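Local structure of transcriptional regulator (Rhodococcus sp., 2O0Y) at residues Phe210-Leu223 / Thr244-Leu256. The protein probably binds DNA as an IclR-family transcription factor, regulating gene expression. Sequence-based numbering, arbitrary orientation.
Sequences FPLVDSHGTVVAAL and TRAAAEEISAIGL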
loop_
_atom_site.group_PDB
_atom_site.type_symbol
_atom_site.label_atom_id
_atom_site.label_comp_id
_atom_site.label_asym_id
_atom_site.label_seq_id
_atom_site.Cartn_x
_atom_site.Cartn_y
_atom_site.Cartn_z
ATOM N N PHE B 210 24.872 2.018 6.421
ATOM C CA PHE B 210 25.251 0.762 5.748
ATOM C C PHE B 210 23.984 0.208 5.077
ATOM O O PHE B 210 22.892 0.360 5.627
ATOM C CB PHE B 210 25.769 -0.282 6.772
ATOM C CG PHE B 210 27.250 -0.180 7.034
ATOM C CD1 PHE B 210 27.752 0.813 7.860
ATOM C CD2 PHE B 210 28.143 -1.055 6.427
ATOM C CE1 PHE B 210 29.142 0.939 8.099
ATOM C CE2 PHE B 210 29.519 -0.932 6.670
ATOM C CZ PHE B 210 30.000 0.057 7.500
ATOM N N PRO B 211 24.139 -0.508 3.932
ATOM C CA PRO B 211 22.981 -1.124 3.336
ATOM C C PRO B 211 22.527 -2.334 4.146
ATOM O O PRO B 211 23.353 -3.103 4.656
ATOM C CB PRO B 211 23.491 -1.604 1.954
ATOM C CG PRO B 211 24.958 -1.710 2.067
ATOM C CD PRO B 211 25.379 -0.759 3.171
ATOM N N LEU B 212 21.212 -2.510 4.217
ATOM C CA LEU B 212 20.641 -3.789 4.640
ATOM C C LEU B 212 20.025 -4.406 3.389
ATOM O O LEU B 212 19.371 -3.697 2.628
ATOM C CB LEU B 212 19.536 -3.533 5.680
ATOM C CG LEU B 212 20.097 -2.822 6.925
ATOM C CD1 LEU B 212 18.871 -2.486 7.829
ATOM C CD2 LEU B 212 21.068 -3.766 7.631
ATOM N N VAL B 213 20.232 -5.714 3.182
ATOM C CA VAL B 213 19.825 -6.371 1.918
ATOM C C VAL B 213 18.868 -7.541 2.152
ATOM O O VAL B 213 18.815 -8.114 3.282
ATOM C CB VAL B 213 21.064 -6.851 1.134
ATOM C CG1 VAL B 213 22.003 -5.632 0.777
ATOM C CG2 VAL B 213 21.885 -7.817 1.959
ATOM N N ASP B 214 18.078 -7.873 1.120
ATOM C CA ASP B 214 17.325 -9.112 1.152
ATOM C C ASP B 214 18.249 -10.314 0.879
ATOM O O ASP B 214 19.462 -10.147 0.717
ATOM C CB ASP B 214 16.147 -9.076 0.172
ATOM C CG ASP B 214 16.573 -8.863 -1.234
ATOM O OD1 ASP B 214 17.773 -9.096 -1.547
ATOM O OD2 ASP B 214 15.713 -8.486 -2.037
ATOM N N SER B 215 17.699 -11.520 0.903
ATOM C CA SER B 215 18.496 -12.702 0.569
ATOM C C SER B 215 19.274 -12.584 -0.762
ATOM O O SER B 215 20.380 -13.120 -0.865
ATOM C CB SER B 215 17.609 -13.943 0.499
ATOM O OG SER B 215 17.207 -14.274 1.828
ATOM N N HIS B 216 18.683 -11.907 -1.757
ATOM C CA HIS B 216 19.311 -11.713 -3.077
ATOM C C HIS B 216 20.499 -10.736 -3.043
ATOM O O HIS B 216 21.418 -10.838 -3.875
ATOM C CB HIS B 216 18.281 -11.256 -4.115
ATOM C CG HIS B 216 18.855 -11.094 -5.492
ATOM N ND1 HIS B 216 19.123 -12.169 -6.323
ATOM C CD2 HIS B 216 19.272 -9.988 -6.162
ATOM C CE1 HIS B 216 19.630 -11.726 -7.460
ATOM N NE2 HIS B 216 19.740 -10.412 -7.388
ATOM N N GLY B 217 20.503 -9.812 -2.079
ATOM C CA GLY B 217 21.578 -8.840 -1.950
ATOM C C GLY B 217 21.088 -7.477 -2.398
ATOM O O GLY B 217 21.857 -6.519 -2.428
ATOM N N THR B 218 19.801 -7.370 -2.724
ATOM C CA THR B 218 19.214 -6.076 -3.061
ATOM C C THR B 218 19.088 -5.194 -1.796
ATOM O O THR B 218 18.682 -5.688 -0.737
ATOM C CB THR B 218 17.817 -6.279 -3.676
ATOM O OG1 THR B 218 17.903 -7.117 -4.852
ATOM C CG2 THR B 218 17.186 -4.945 -4.038
ATOM N N VAL B 219 19.427 -3.906 -1.907
ATOM C CA VAL B 219 19.338 -2.975 -0.752
ATOM C C VAL B 219 17.897 -2.660 -0.504
ATOM O O VAL B 219 17.224 -2.112 -1.390
ATOM C CB VAL B 219 20.159 -1.685 -1.031
ATOM C CG1 VAL B 219 20.080 -0.665 0.147
ATOM C CG2 VAL B 219 21.634 -2.062 -1.313
ATOM N N VAL B 220 17.409 -3.033 0.683
ATOM C CA VAL B 220 16.006 -2.794 1.037
ATOM C C VAL B 220 15.884 -1.746 2.139
ATOM O O VAL B 220 14.822 -1.230 2.388
ATOM C CB VAL B 220 15.289 -4.078 1.493
ATOM C CG1 VAL B 220 15.156 -5.085 0.270
ATOM C CG2 VAL B 220 15.977 -4.726 2.691
ATOM N N ALA B 221 16.980 -1.433 2.803
ATOM C CA ALA B 221 16.924 -0.452 3.895
ATOM C C ALA B 221 18.330 0.022 4.145
ATOM O O ALA B 221 19.275 -0.524 3.583
ATOM C CB ALA B 221 16.334 -1.089 5.177
ATOM N N ALA B 222 18.476 1.050 4.978
ATOM C CA ALA B 222 19.801 1.605 5.273
ATOM C C ALA B 222 19.919 1.718 6.787
ATOM O O ALA B 222 19.120 2.408 7.433
ATOM C CB ALA B 222 19.930 2.940 4.625
ATOM N N LEU B 223 20.847 0.982 7.381
ATOM C CA LEU B 223 21.054 1.061 8.805
ATOM C C LEU B 223 21.946 2.284 9.075
ATOM O O LEU B 223 23.101 2.332 8.621
ATOM C CB LEU B 223 21.748 -0.196 9.301
ATOM C CG LEU B 223 22.015 -0.270 10.814
ATOM C CD1 LEU B 223 20.659 -0.465 11.574
ATOM C CD2 LEU B 223 22.914 -1.433 11.160
ATOM N N THR B 244 28.846 -0.659 13.103
ATOM C CA THR B 244 27.691 -0.577 12.215
ATOM C C THR B 244 27.794 -1.636 11.135
ATOM O O THR B 244 26.791 -2.195 10.714
ATOM C CB THR B 244 27.516 0.834 11.648
ATOM O OG1 THR B 244 27.499 1.748 12.739
ATOM C CG2 THR B 244 26.160 0.981 10.929
ATOM N N ARG B 245 29.012 -1.940 10.696
ATOM C CA ARG B 245 29.224 -2.987 9.679
ATOM C C ARG B 245 28.761 -4.318 10.195
ATOM O O ARG B 245 28.079 -5.024 9.487
ATOM C CB ARG B 245 30.716 -3.129 9.309
ATOM C CG ARG B 245 30.915 -4.073 8.140
ATOM C CD ARG B 245 32.429 -4.374 7.872
ATOM N NE ARG B 245 33.167 -3.190 7.428
ATOM C CZ ARG B 245 33.070 -2.642 6.217
ATOM N NH1 ARG B 245 32.255 -3.163 5.308
ATOM N NH2 ARG B 245 33.809 -1.587 5.892
ATOM N N ALA B 246 29.161 -4.674 11.417
ATOM C CA ALA B 246 28.770 -5.964 12.016
ATOM C C ALA B 246 27.265 -6.060 12.186
ATOM O O ALA B 246 26.678 -7.092 11.907
ATOM C CB ALA B 246 29.458 -6.164 13.352
ATOM N N ALA B 247 26.653 -4.988 12.678
ATOM C CA ALA B 247 25.194 -4.967 12.927
ATOM C C ALA B 247 24.444 -5.149 11.636
ATOM O O ALA B 247 23.468 -5.914 11.565
ATOM C CB ALA B 247 24.817 -3.617 13.562
ATOM N N ALA B 248 24.858 -4.421 10.603
ATOM C CA ALA B 248 24.191 -4.548 9.292
ATOM C C ALA B 248 24.269 -6.003 8.776
ATOM O O ALA B 248 23.300 -6.586 8.277
ATOM C CB ALA B 248 24.826 -3.564 8.283
ATOM N N GLU B 249 25.441 -6.597 8.916
ATOM C CA GLU B 249 25.669 -7.953 8.443
ATOM C C GLU B 249 24.713 -8.886 9.189
ATOM O O GLU B 249 24.066 -9.724 8.572
ATOM C CB GLU B 249 27.122 -8.357 8.698
ATOM C CG GLU B 249 28.118 -7.622 7.776
ATOM C CD GLU B 249 29.608 -7.978 7.995
ATOM O OE1 GLU B 249 29.934 -8.725 8.964
ATOM O OE2 GLU B 249 30.457 -7.487 7.190
ATOM N N GLU B 250 24.659 -8.751 10.518
ATOM C CA GLU B 250 23.804 -9.583 11.385
ATOM C C GLU B 250 22.320 -9.417 11.071
ATOM O O GLU B 250 21.595 -10.377 11.034
ATOM C CB GLU B 250 24.056 -9.241 12.846
ATOM C CG GLU B 250 25.456 -9.712 13.338
ATOM C CD GLU B 250 25.914 -9.024 14.602
ATOM O OE1 GLU B 250 25.077 -8.556 15.379
ATOM O OE2 GLU B 250 27.141 -8.950 14.836
ATOM N N ILE B 251 21.874 -8.172 10.882
ATOM C CA ILE B 251 20.467 -7.866 10.541
ATOM C C ILE B 251 20.096 -8.423 9.150
ATOM O O ILE B 251 19.011 -9.009 8.953
ATOM C CB ILE B 251 20.211 -6.307 10.635
ATOM C CG1 ILE B 251 20.232 -5.854 12.102
ATOM C CG2 ILE B 251 18.903 -5.941 10.009
ATOM C CD1 ILE B 251 20.380 -4.306 12.227
ATOM N N SER B 252 20.981 -8.269 8.178
ATOM C CA SER B 252 20.721 -8.822 6.863
ATOM C C SER B 252 20.684 -10.357 6.966
ATOM O O SER B 252 19.864 -10.993 6.304
ATOM C CB SER B 252 21.765 -8.374 5.836
ATOM O OG SER B 252 21.606 -6.998 5.518
ATOM N N ALA B 253 21.551 -10.947 7.796
ATOM C CA ALA B 253 21.491 -12.422 7.984
ATOM C C ALA B 253 20.151 -12.899 8.533
ATOM O O ALA B 253 19.641 -13.915 8.077
ATOM C CB ALA B 253 22.642 -12.943 8.848
ATOM N N ILE B 254 19.609 -12.181 9.515
ATOM C CA ILE B 254 18.302 -12.480 10.126
ATOM C C ILE B 254 17.183 -12.232 9.110
ATOM O O ILE B 254 16.288 -13.062 8.948
ATOM C CB ILE B 254 18.079 -11.587 11.397
ATOM C CG1 ILE B 254 18.968 -12.075 12.535
ATOM C CG2 ILE B 254 16.625 -11.606 11.883
ATOM C CD1 ILE B 254 19.199 -11.031 13.614
ATOM N N GLY B 255 17.192 -11.056 8.480
ATOM C CA GLY B 255 16.237 -10.781 7.433
ATOM C C GLY B 255 15.192 -9.801 7.916
ATOM O O GLY B 255 14.967 -9.699 9.129
ATOM N N LEU B 256 14.549 -9.088 6.985
ATOM C CA LEU B 256 13.591 -8.056 7.362
ATOM C C LEU B 256 12.258 -8.331 6.678
ATOM O O LEU B 256 11.955 -7.696 5.688
ATOM C CB LEU B 256 14.110 -6.681 6.976
ATOM C CG LEU B 256 15.316 -6.167 7.803
ATOM C CD1 LEU B 256 15.945 -4.994 7.104
ATOM C CD2 LEU B 256 14.853 -5.748 9.217
HETATM O O HOH W 1 23.903 -5.863 5.092
HETATM O O HOH W 2 18.949 -10.597 4.023
#
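Phe210, Leu212 and Leu223 meet Ala248, Ile251 and Ser252 where a beta hairpin of the antiparallel sheet packs against the helix ending at Ile254, a helix-on-sheet contact within the IclR C-terminal, GAF-like domain. Strand 210-213 runs almost parallel to the helix, 11° between axes, whereas strand 219-223 runs roughly antiparallel to it. The small Ala248 allows close approach: Leu212 CD2 comes to 3.6 Å from its CA, and Phe210 CB lies against its methyl. Leu223, with CG anti to the backbone N, places CD2 against Ala247 CB (3.8 Å) and CD1 against Ile251 CD1. Further along, Leu212 CD1 touches Leu256 CD1 at about a right angle between the side chains, just past Gly255, whose positive phi ends the helix. Leu116 and Val114 of strand 113-120 extend this core.

At the other end the Phe210 ring lies against the helix backbone, with Arg245 CA over one face in a CH-pi contact, 3.8 Å from the centroid. The Arg245 guanidinium stands nearly perpendicular to the ring, 87° between planes, with Phe210 CE2 over one guanidinium face.

One polar link crosses directly: Val213 N donates to Ser252 OG at 3.0 Å, nearly straight (168°). A water bridges Pro211 O and Ser252 OG; a second donates to both Val213 O and Ser252 O. Apolar side chains thus make most of the interface, with one polar patch near the helix C-terminus, where Ser252 and two waters link the strand backbone to the last turn and give Val213 N, Pro211 O and Val213 O partners on the helix side.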